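Local coordinates for beta-phenylalanine aminotransferase (Variovorax paradoxus, PDB 4AO9), which transfers the amino group of beta-phenylalanine, probably to a keto acid, using pyridoxal-5'-phosphate as a class-III aminotransferase, at residues L81-A84 with R88-D91; A90-E95 with D433-A438; V173-G178 with P240-A245; E227-Q230 with I236-Q239. One frame throughout, in Å; residues are numbered along the deposited sequence.

Following the chain from its N terminus, interaction 1 closes first, a short hairpin between strands 80-83 and 88-91. Interaction 2 begins where that hairpin ends, sharing Ala90 and Asp91, and spans more than three hundred residues to helix 429-445; the long loop it closes contains interactions 3 and 4. Interaction 3 joins strand 171-175 of the seven-stranded sheet to helix 240-253, and interaction 4, the hairpin of strands 229-230 and 236-237, lies within its loop and leads straight into that helix. The centres of interactions 3 and 4 are about 8 Å apart, and the two touch. Interactions 1 and 3 lie about 37 Å apart between centres, on opposite sides of the chain's centre.

Interaction 1: L81-A84 with R88-D91; sequences LWDA and RYAD
Leu81 and Tyr89 form the antiparallel hydrogen-bonded pair of this beta hairpin, each backbone serving the other. Leu81 N gives its hydrogen to Tyr89 O at 3.0 Å, and Tyr89 N returns one to Leu81 O at 2.8 Å. Leu81 O also receives a CA-H...O contact from Arg88 CA at 3.4 Å. On the face of Leu81 and Tyr89, the phenol OH donates to Asp83 OD2 over 2.7 Å, meeting the carboxylate from above its plane while OD2 lies at the edge of the ring. OD2 bonds to His87 ND1 as well, so two groups hold this buried oxygen. A phenylalanine in place of Tyr89 would take the hydroxyl from Asp83 OD2, which would probably leave His87 as its main partner and the carboxylate easier to turn. Leu81 CD1 lies 3.7 Å from Asp91 CG; Asp91 OD2 is hydrogen-bonded to His103 NE2. On the other face, Trp82 and Arg88 run side by side in the non-hydrogen-bonded pair: Arg88 CG sits over the indole face, 3.9 Å from the centroid of the five-membered ring. With CG anti to the backbone N (chi1 -175°), the extended arginine chain follows the ring to bring NH1 near CZ2. The hairpin sits between strand 72-77, paired with 80-83, and strand 413-414, parallel to 88-91, while Leu81 also packs on Leu122 of the second subunit.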
loop_
_atom_site.group_PDB
_atom_site.type_symbol
_atom_site.label_atom_id
_atom_site.label_comp_id
_atom_site.label_asym_id
_atom_site.label_seq_id
_atom_site.Cartn_x
_atom_site.Cartn_y
_atom_site.Cartn_z
ATOM N N LEU A 81 -1.142 12.320 23.308
ATOM C CA LEU A 81 -0.486 11.013 23.232
ATOM C C LEU A 81 0.197 10.697 24.553
ATOM O O LEU A 81 0.727 11.595 25.214
ATOM C CB LEU A 81 0.554 10.976 22.093
ATOM C CG LEU A 81 0.014 11.031 20.659
ATOM C CD1 LEU A 81 1.136 11.293 19.669
ATOM C CD2 LEU A 81 -0.723 9.747 20.299
ATOM N N TRP A 82 0.186 9.422 24.926
ATOM C CA TRP A 82 0.911 8.943 26.103
ATOM C C TRP A 82 1.935 7.911 25.667
ATOM O O TRP A 82 1.619 7.001 24.897
ATOM C CB TRP A 82 -0.027 8.273 27.104
ATOM C CG TRP A 82 -0.960 9.181 27.840
ATOM C CD1 TRP A 82 -0.818 9.636 29.126
ATOM C CD2 TRP A 82 -2.201 9.715 27.361
ATOM N NE1 TRP A 82 -1.886 10.431 29.466
ATOM C CE2 TRP A 82 -2.747 10.502 28.402
ATOM C CE3 TRP A 82 -2.897 9.624 26.143
ATOM C CZ2 TRP A 82 -3.965 11.183 28.267
ATOM C CZ3 TRP A 82 -4.107 10.299 26.009
ATOM C CH2 TRP A 82 -4.631 11.069 27.071
ATOM N N ASP A 83 3.157 8.044 26.164
ATOM C CA ASP A 83 4.169 7.016 25.917
ATOM C C ASP A 83 4.091 5.837 26.905
ATOM O O ASP A 83 3.264 5.828 27.828
ATOM C CB ASP A 83 5.582 7.632 25.824
ATOM C CG ASP A 83 6.074 8.218 27.139
ATOM O OD1 ASP A 83 5.591 7.796 28.219
ATOM O OD2 ASP A 83 6.977 9.077 27.101
ATOM N N ALA A 84 4.961 4.852 26.699
ATOM C CA ALA A 84 4.963 3.635 27.509
ATOM C C ALA A 84 5.302 3.892 28.979
ATOM O O ALA A 84 4.961 3.087 29.846
ATOM C CB ALA A 84 5.911 2.613 26.909
ATOM N N ARG A 88 2.386 12.295 29.232
ATOM C CA ARG A 88 1.326 12.827 28.378
ATOM C C ARG A 88 1.857 14.012 27.587
ATOM O O ARG A 88 2.475 14.914 28.146
ATOM C CB ARG A 88 0.122 13.265 29.222
ATOM C CG ARG A 88 -1.079 13.718 28.393
ATOM C CD ARG A 88 -2.062 14.543 29.232
ATOM N NE ARG A 88 -3.100 15.152 28.398
ATOM C CZ ARG A 88 -4.411 14.993 28.567
ATOM N NH1 ARG A 88 -4.890 14.257 29.569
ATOM N NH2 ARG A 88 -5.255 15.592 27.733
ATOM N N TYR A 89 1.608 13.993 26.279
ATOM C CA TYR A 89 2.056 15.061 25.399
ATOM C C TYR A 89 0.919 15.646 24.585
ATOM O O TYR A 89 -0.031 14.940 24.216
ATOM C CB TYR A 89 3.081 14.550 24.388
ATOM C CG TYR A 89 4.239 13.784 24.956
ATOM C CD1 TYR A 89 5.376 14.446 25.421
ATOM C CD2 TYR A 89 4.210 12.391 25.006
ATOM C CE1 TYR A 89 6.452 13.741 25.930
ATOM C CE2 TYR A 89 5.274 11.683 25.512
ATOM C CZ TYR A 89 6.392 12.357 25.970
ATOM O OH TYR A 89 7.448 11.634 26.464
ATOM N N ALA A 90 1.037 16.934 24.278
ATOM C CA ALA A 90 0.264 17.510 23.192
ATOM C C ALA A 90 0.953 17.114 21.896
ATOM O O ALA A 90 2.165 17.296 21.748
ATOM C CB ALA A 90 0.195 19.033 23.321
ATOM N N ASP A 91 0.165 16.553 20.981
ATOM C CA ASP A 91 0.652 16.026 19.703
ATOM C C ASP A 91 0.727 17.115 18.628
ATOM O O ASP A 91 -0.297 17.599 18.160
ATOM C CB ASP A 91 -0.303 14.925 19.245
ATOM C CG ASP A 91 0.036 14.380 17.871
ATOM O OD1 ASP A 91 1.180 14.565 17.412
ATOM O OD2 ASP A 91 -0.859 13.764 17.267
#

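Interaction 2: A90-E95 with D433-A438; sequences ADFIAE and DRYVAA
Tyr435 holds its CG anti to the backbone N (chi1 -170°), while Phe92 holds its CG anti to the carbonyl carbon (chi1 -81°), and these torsions bring the two side chains together between a strand end and a helix. The phenylalanine offers a ring face. Tyr435 CB stands over it, 4.0 Å from the ring centroid in a CH-pi contact, and comes within 3.6 Å of Phe92 CZ. Tyr435 CD2 lies above the same ring, offset toward its rim and 3.9 Å from Phe92 CG. The rings meet obliquely, centroids 5.0 Å apart and planes at 35°. An alanine in place of Phe92 would leave Tyr435 CB and CD2 without the face they rest on and is likely to open a gap beneath the helix. Nearby, Arg434 NH2 touches Ala90 CB at 4.0 Å while forming a salt bridge with Asp431. At the end of the strand, Asp91 OD1 accepts from Ile93 N and Ala94 N, both from one face of the carboxylate, the first bond making an Asx turn and the second an Asx motif, consistent with a chain that bends here. Ile413 and Val421, from strands 413-414 and 420-422, touch both Phe92 and Tyr435, and Leu358 of helix 341-365 packs on Tyr435.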
loop_
_atom_site.group_PDB
_atom_site.type_symbol
_atom_site.label_atom_id
_atom_site.label_comp_id
_atom_site.label_asym_id
_atom_site.label_seq_id
_atom_site.Cartn_x
_atom_site.Cartn_y
_atom_site.Cartn_z
ATOM N N ALA A 90 1.037 16.934 24.278
ATOM C CA ALA A 90 0.264 17.510 23.192
ATOM C C ALA A 90 0.953 17.114 21.896
ATOM O O ALA A 90 2.165 17.296 21.748
ATOM C CB ALA A 90 0.195 19.033 23.321
ATOM N N ASP A 91 0.165 16.553 20.981
ATOM C CA ASP A 91 0.652 16.026 19.703
ATOM C C ASP A 91 0.727 17.115 18.628
ATOM O O ASP A 91 -0.297 17.599 18.160
ATOM C CB ASP A 91 -0.303 14.925 19.245
ATOM C CG ASP A 91 0.036 14.380 17.871
ATOM O OD1 ASP A 91 1.180 14.565 17.412
ATOM O OD2 ASP A 91 -0.859 13.764 17.267
ATOM N N PHE A 92 1.948 17.458 18.236
ATOM C CA PHE A 92 2.197 18.414 17.160
ATOM C C PHE A 92 2.793 17.779 15.907
ATOM O O PHE A 92 3.459 18.444 15.118
ATOM C CB PHE A 92 3.073 19.574 17.668
ATOM C CG PHE A 92 2.298 20.621 18.402
ATOM C CD1 PHE A 92 1.962 20.448 19.742
ATOM C CD2 PHE A 92 1.859 21.765 17.734
ATOM C CE1 PHE A 92 1.222 21.416 20.411
ATOM C CE2 PHE A 92 1.129 22.735 18.398
ATOM C CZ PHE A 92 0.804 22.556 19.736
ATOM N N ILE A 93 2.524 16.494 15.714
ATOM C CA ILE A 93 2.976 15.806 14.493
ATOM C C ILE A 93 1.840 15.027 13.787
ATOM O O ILE A 93 1.823 14.920 12.558
ATOM C CB ILE A 93 4.281 14.972 14.761
ATOM C CG1 ILE A 93 4.739 14.206 13.516
ATOM C CG2 ILE A 93 4.091 14.028 15.940
ATOM C CD1 ILE A 93 5.056 15.097 12.300
ATOM N N ALA A 94 0.900 14.478 14.549
ATOM C CA ALA A 94 -0.357 13.955 13.991
ATOM C C ALA A 94 -0.185 13.066 12.754
ATOM O O ALA A 94 -0.727 13.355 11.676
ATOM C CB ALA A 94 -1.340 15.121 13.718
ATOM N N GLU A 95 0.585 11.991 12.936
ATOM C CA GLU A 95 0.831 10.975 11.912
ATOM C C GLU A 95 1.290 11.579 10.586
ATOM O O GLU A 95 0.864 11.163 9.508
ATOM C CB GLU A 95 -0.386 10.056 11.765
ATOM C CG GLU A 95 -0.052 8.663 11.204
ATOM C CD GLU A 95 0.872 7.875 12.104
ATOM O OE1 GLU A 95 2.101 8.018 11.987
ATOM O OE2 GLU A 95 0.370 7.092 12.930
ATOM N N ASP A 433 -0.571 27.897 22.186
ATOM C CA ASP A 433 0.154 28.830 23.053
ATOM C C ASP A 433 1.335 28.144 23.731
ATOM O O ASP A 433 2.412 28.733 23.852
ATOM C CB ASP A 433 -0.766 29.418 24.132
ATOM C CG ASP A 433 -1.727 30.461 23.591
ATOM O OD1 ASP A 433 -1.465 31.039 22.515
ATOM O OD2 ASP A 433 -2.755 30.714 24.264
ATOM N N ARG A 434 1.131 26.898 24.163
ATOM C CA ARG A 434 2.193 26.127 24.808
ATOM C C ARG A 434 3.342 25.822 23.856
ATOM O O ARG A 434 4.497 25.836 24.277
ATOM C CB ARG A 434 1.658 24.839 25.444
ATOM C CG ARG A 434 0.843 25.096 26.708
ATOM C CD ARG A 434 0.818 23.892 27.645
ATOM N NE ARG A 434 0.268 22.709 26.990
ATOM C CZ ARG A 434 -1.027 22.508 26.754
ATOM N NH1 ARG A 434 -1.935 23.412 27.118
ATOM N NH2 ARG A 434 -1.413 21.397 26.140
ATOM N N TYR A 435 3.037 25.546 22.583
ATOM C CA TYR A 435 4.095 25.363 21.593
ATOM C C TYR A 435 4.964 26.622 21.467
ATOM O O TYR A 435 6.195 26.537 21.527
ATOM C CB TYR A 435 3.559 24.888 20.220
ATOM C CG TYR A 435 4.702 24.469 19.310
ATOM C CD1 TYR A 435 5.372 25.414 18.529
ATOM C CD2 TYR A 435 5.146 23.143 19.260
ATOM C CE1 TYR A 435 6.443 25.060 17.728
ATOM C CE2 TYR A 435 6.229 22.776 18.448
ATOM C CZ TYR A 435 6.865 23.747 17.685
ATOM O OH TYR A 435 7.942 23.436 16.900
ATOM N N VAL A 436 4.317 27.775 21.320
ATOM C CA VAL A 436 5.028 29.054 21.187
ATOM C C VAL A 436 5.884 29.320 22.428
ATOM O O VAL A 436 7.051 29.688 22.314
ATOM C CB VAL A 436 4.057 30.226 20.936
ATOM C CG1 VAL A 436 4.807 31.555 20.878
ATOM C CG2 VAL A 436 3.300 30.008 19.640
ATOM N N ALA A 437 5.308 29.085 23.606
ATOM C CA ALA A 437 6.039 29.251 24.859
ATOM C C ALA A 437 7.248 28.316 24.944
ATOM O O ALA A 437 8.294 28.698 25.474
ATOM C CB ALA A 437 5.111 29.063 26.055
ATOM N N ALA A 438 7.115 27.102 24.397
ATOM C CA ALA A 438 8.203 26.124 24.417
ATOM C C ALA A 438 9.356 26.493 23.481
ATOM O O ALA A 438 10.521 26.222 23.778
ATOM C CB ALA A 438 7.676 24.724 24.123
#

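Interaction 3: V173-G178 with P240-A245; sequences VVFSGG and PDFLQA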
loop_
_atom_site.group_PDB
_atom_site.type_symbol
_atom_site.label_atom_id
_atom_site.label_comp_id
_atom_site.label_asym_id
_atom_site.label_seq_id
_atom_site.Cartn_x
_atom_site.Cartn_y
_atom_site.Cartn_z
ATOM N N VAL A 173 10.447 13.941 -15.115
ATOM C CA VAL A 173 11.059 15.062 -14.405
ATOM C C VAL A 173 10.533 15.134 -12.980
ATOM O O VAL A 173 9.324 15.146 -12.747
ATOM C CB VAL A 173 10.805 16.394 -15.152
ATOM C CG1 VAL A 173 11.269 17.588 -14.318
ATOM C CG2 VAL A 173 11.510 16.387 -16.499
ATOM N N VAL A 174 11.470 15.142 -12.038
ATOM C CA VAL A 174 11.184 15.334 -10.614
ATOM C C VAL A 174 12.146 16.388 -10.073
ATOM O O VAL A 174 13.026 16.880 -10.804
ATOM C CB VAL A 174 11.344 14.014 -9.811
ATOM C CG1 VAL A 174 10.221 13.031 -10.177
ATOM C CG2 VAL A 174 12.738 13.393 -10.022
ATOM N N PHE A 175 11.991 16.735 -8.802
ATOM C CA PHE A 175 12.788 17.818 -8.229
ATOM C C PHE A 175 13.580 17.413 -7.020
ATOM O O PHE A 175 13.159 16.550 -6.246
ATOM C CB PHE A 175 11.920 19.065 -8.010
ATOM C CG PHE A 175 11.338 19.545 -9.289
ATOM C CD1 PHE A 175 10.147 19.000 -9.767
ATOM C CD2 PHE A 175 12.046 20.419 -10.100
ATOM C CE1 PHE A 175 9.652 19.361 -11.021
ATOM C CE2 PHE A 175 11.555 20.796 -11.342
ATOM C CZ PHE A 175 10.358 20.259 -11.809
ATOM N N SER A 176 14.762 18.021 -6.899
ATOM C CA SER A 176 15.648 17.786 -5.765
ATOM C C SER A 176 14.870 17.975 -4.470
ATOM O O SER A 176 14.101 18.932 -4.336
ATOM C CB SER A 176 16.832 18.761 -5.825
ATOM O OG SER A 176 16.396 20.109 -5.738
ATOM N N GLY A 177 15.050 17.047 -3.534
ATOM C CA GLY A 177 14.308 17.077 -2.275
ATOM C C GLY A 177 12.903 16.498 -2.349
ATOM O O GLY A 177 12.239 16.362 -1.327
ATOM N N GLY A 178 12.466 16.145 -3.555
ATOM C CA GLY A 178 11.137 15.597 -3.763
ATOM C C GLY A 178 10.918 14.298 -3.019
ATOM O O GLY A 178 11.800 13.431 -2.977
ATOM N N PRO A 240 5.127 30.607 -7.204
ATOM C CA PRO A 240 4.241 30.753 -8.368
ATOM C C PRO A 240 4.953 30.723 -9.727
ATOM O O PRO A 240 4.490 30.029 -10.642
ATOM C CB PRO A 240 3.591 32.119 -8.134
ATOM C CG PRO A 240 3.512 32.214 -6.650
ATOM C CD PRO A 240 4.751 31.531 -6.115
ATOM N N ASP A 241 6.070 31.441 -9.862
ATOM C CA ASP A 241 6.799 31.503 -11.141
ATOM C C ASP A 241 7.289 30.119 -11.576
ATOM O O ASP A 241 7.221 29.762 -12.753
ATOM C CB ASP A 241 7.949 32.534 -11.104
ATOM C CG ASP A 241 9.155 32.080 -10.267
ATOM O OD1 ASP A 241 8.979 31.499 -9.167
ATOM O OD2 ASP A 241 10.304 32.327 -10.705
ATOM N N PHE A 242 7.754 29.346 -10.599
ATOM C CA PHE A 242 8.292 28.021 -10.834
ATOM C C PHE A 242 7.180 27.060 -11.221
ATOM O O PHE A 242 7.284 26.355 -12.231
ATOM C CB PHE A 242 9.015 27.556 -9.561
ATOM C CG PHE A 242 9.356 26.093 -9.543
ATOM C CD1 PHE A 242 10.312 25.569 -10.413
ATOM C CD2 PHE A 242 8.742 25.249 -8.633
ATOM C CE1 PHE A 242 10.638 24.219 -10.389
ATOM C CE2 PHE A 242 9.057 23.895 -8.596
ATOM C CZ PHE A 242 10.007 23.374 -9.467
ATOM N N LEU A 243 6.116 27.028 -10.424
ATOM C CA LEU A 243 5.026 26.098 -10.695
ATOM C C LEU A 243 4.323 26.408 -12.025
ATOM O O LEU A 243 3.992 25.497 -12.774
ATOM C CB LEU A 243 4.044 26.017 -9.522
ATOM C CG LEU A 243 4.614 25.522 -8.188
ATOM C CD1 LEU A 243 3.543 25.632 -7.112
ATOM C CD2 LEU A 243 5.136 24.079 -8.290
ATOM N N GLN A 244 4.134 27.694 -12.331
ATOM C CA GLN A 244 3.594 28.088 -13.632
ATOM C C GLN A 244 4.529 27.690 -14.787
ATOM O O GLN A 244 4.062 27.251 -15.842
ATOM C CB GLN A 244 3.271 29.590 -13.654
ATOM C CG GLN A 244 2.542 30.082 -14.910
ATOM C CD GLN A 244 1.196 29.398 -15.163
ATOM O OE1 GLN A 244 0.506 28.962 -14.231
ATOM N NE2 GLN A 244 0.813 29.317 -16.437
ATOM N N ALA A 245 5.836 27.823 -14.579
ATOM C CA ALA A 245 6.811 27.392 -15.579
ATOM C C ALA A 245 6.673 25.896 -15.867
ATOM O O ALA A 245 6.794 25.473 -17.015
ATOM C CB ALA A 245 8.233 27.738 -15.151
#
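An edge-to-face (T-shaped) aromatic pair, Phe175 with Phe242, joins the last residue of strand 171-175 to the first turn of helix 240-253, in the seven-stranded mixed sheet and its helical cover at the core of the large domain of a fold-type I, PLP-dependent aminotransferase. The strand lies between 198-202 and 221-226 in the sheet, parallel to both, and the helix runs on to strand 256-260, which lies next to 221-226. Both phenylalanines are buried, and together they make the whole contact between these two segments, a small and purely apolar one. Their side chains come from opposite directions. Phe242 points its edge at the face of Phe175, with the planes at 87° and the centroids 5.1 Å apart. The torsions help set this up: on the helix, CG of Phe242 is anti to the backbone N (chi1 167°), which sends the ring out toward the sheet, whereas CG of Phe175 lies anti to the carbonyl carbon, and its ring turns a face to Phe242. Around them, Leu202, Val224 and Val226 of the flanking strands pack on Phe175, while Tyr204 makes a second edge-to-face pair with Phe242. After Phe175 the chain leaves the sheet in a type II beta turn closed by the bond from Gly178 N to Phe175 O; Gly177, at phi 82°, takes a backbone shape suited to glycine. This turn leads to Tyr179, His180 and Gly181 of the cofactor pocket, though the Phe175 side chain is itself about 12 Å from the PLP. At the contact, Phe242 CZ stands above the Phe175 ring, offset toward its rim and 3.5 Å from CE2.

Interaction 4: E227-Q230 with I236-Q239; sequences EPMQ and IPGQ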
loop_
_atom_site.group_PDB
_atom_site.type_symbol
_atom_site.label_atom_id
_atom_site.label_comp_id
_atom_site.label_asym_id
_atom_site.label_seq_id
_atom_site.Cartn_x
_atom_site.Cartn_y
_atom_site.Cartn_z
ATOM N N GLU A 227 5.594 18.267 -5.932
ATOM C CA GLU A 227 4.799 18.727 -4.786
ATOM C C GLU A 227 4.629 20.246 -4.875
ATOM O O GLU A 227 5.619 20.949 -5.038
ATOM C CB GLU A 227 5.529 18.412 -3.484
ATOM C CG GLU A 227 5.770 16.910 -3.220
ATOM C CD GLU A 227 6.923 16.717 -2.255
ATOM O OE1 GLU A 227 6.668 16.734 -1.025
ATOM O OE2 GLU A 227 8.075 16.593 -2.737
ATOM N N PRO A 228 3.389 20.765 -4.768
ATOM C CA PRO A 228 3.252 22.243 -4.814
ATOM C C PRO A 228 3.863 22.944 -3.592
ATOM O O PRO A 228 4.140 24.149 -3.654
ATOM C CB PRO A 228 1.745 22.484 -4.910
ATOM C CG PRO A 228 1.118 21.176 -5.189
ATOM C CD PRO A 228 2.096 20.067 -4.902
ATOM N N MET A 229 4.048 22.196 -2.501
ATOM C CA MET A 229 4.926 22.564 -1.392
ATOM C C MET A 229 5.612 21.273 -1.001
ATOM O O MET A 229 4.927 20.276 -0.743
ATOM C CB MET A 229 4.127 23.099 -0.192
ATOM C CG MET A 229 5.001 23.385 1.030
ATOM S SD MET A 229 4.123 23.440 2.612
ATOM C CE MET A 229 3.906 21.681 2.912
ATOM N N GLN A 230 6.941 21.256 -0.984
ATOM C CA GLN A 230 7.635 20.034 -0.564
ATOM C C GLN A 230 7.433 19.808 0.921
ATOM O O GLN A 230 7.574 20.726 1.734
ATOM C CB GLN A 230 9.111 20.079 -0.904
ATOM C CG GLN A 230 9.381 19.904 -2.383
ATOM C CD GLN A 230 10.853 19.759 -2.689
ATOM O OE1 GLN A 230 11.722 20.150 -1.900
ATOM N NE2 GLN A 230 11.148 19.201 -3.846
ATOM N N ILE A 236 8.667 23.441 2.159
ATOM C CA ILE A 236 9.217 24.459 1.272
ATOM C C ILE A 236 8.186 24.783 0.185
ATOM O O ILE A 236 7.969 23.983 -0.723
ATOM C CB ILE A 236 10.528 23.971 0.612
ATOM C CG1 ILE A 236 11.516 23.461 1.670
ATOM C CG2 ILE A 236 11.128 25.086 -0.250
ATOM C CD1 ILE A 236 12.854 22.992 1.117
ATOM N N PRO A 237 7.527 25.951 0.272
ATOM C CA PRO A 237 6.541 26.321 -0.742
ATOM C C PRO A 237 7.135 26.427 -2.138
ATOM O O PRO A 237 8.220 27.001 -2.322
ATOM C CB PRO A 237 6.048 27.699 -0.262
ATOM C CG PRO A 237 6.274 27.648 1.207
ATOM C CD PRO A 237 7.588 26.957 1.348
ATOM N N GLY A 238 6.429 25.854 -3.111
ATOM C CA GLY A 238 6.751 26.071 -4.521
ATOM C C GLY A 238 6.322 27.472 -4.885
ATOM O O GLY A 238 5.194 27.886 -4.601
ATOM N N GLN A 239 7.231 28.200 -5.516
ATOM C CA GLN A 239 6.944 29.584 -5.890
ATOM C C GLN A 239 6.056 29.631 -7.132
ATOM O O GLN A 239 6.188 28.784 -8.012
ATOM C CB GLN A 239 8.249 30.353 -6.093
ATOM C CG GLN A 239 9.107 30.435 -4.827
ATOM C CD GLN A 239 8.367 31.047 -3.633
ATOM O OE1 GLN A 239 8.177 30.396 -2.597
ATOM N NE2 GLN A 239 7.936 32.288 -3.782
HETATM O O HOH W 1 3.345 26.858 -2.988
#
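Among the flat groups that meet here, the Ile236 carbonyl receives Gln230 N at 2.9 Å from above its plane, whereas the Gln230 carbonyl takes Ile236 N at 3.0 Å within its own plane. These two bonds make the antiparallel hydrogen-bonded pair. Met229 CG lies 3.5 Å from Ile236 O, brought there with CG anti to the backbone N (chi1 175°), and Met229 CA makes a CA-H...O contact with the same oxygen. The Pro228 carbonyl accepts Gly238 N at 2.9 Å, tilted out of its plane, and also a hydrogen from a water that gives its other one to Gly238 O at 2.7 Å. Gly238, with no side chain, lets its backbone come this close to Pro228 O. At the end of the first strand, the Gln230 side chain bonds through OE1 to Ser233 OG and through NE2 to Ser176 O, tying the hairpin to the turn after strand 171-175. Gln239 occupies the N-cap position of helix 240-253. This is a two-stranded beta hairpin set beside the cofactor site: Glu227, just before it, touches the PLP, with its OE2 bonded to Tyr179 N and its OE1 to Gly231 N.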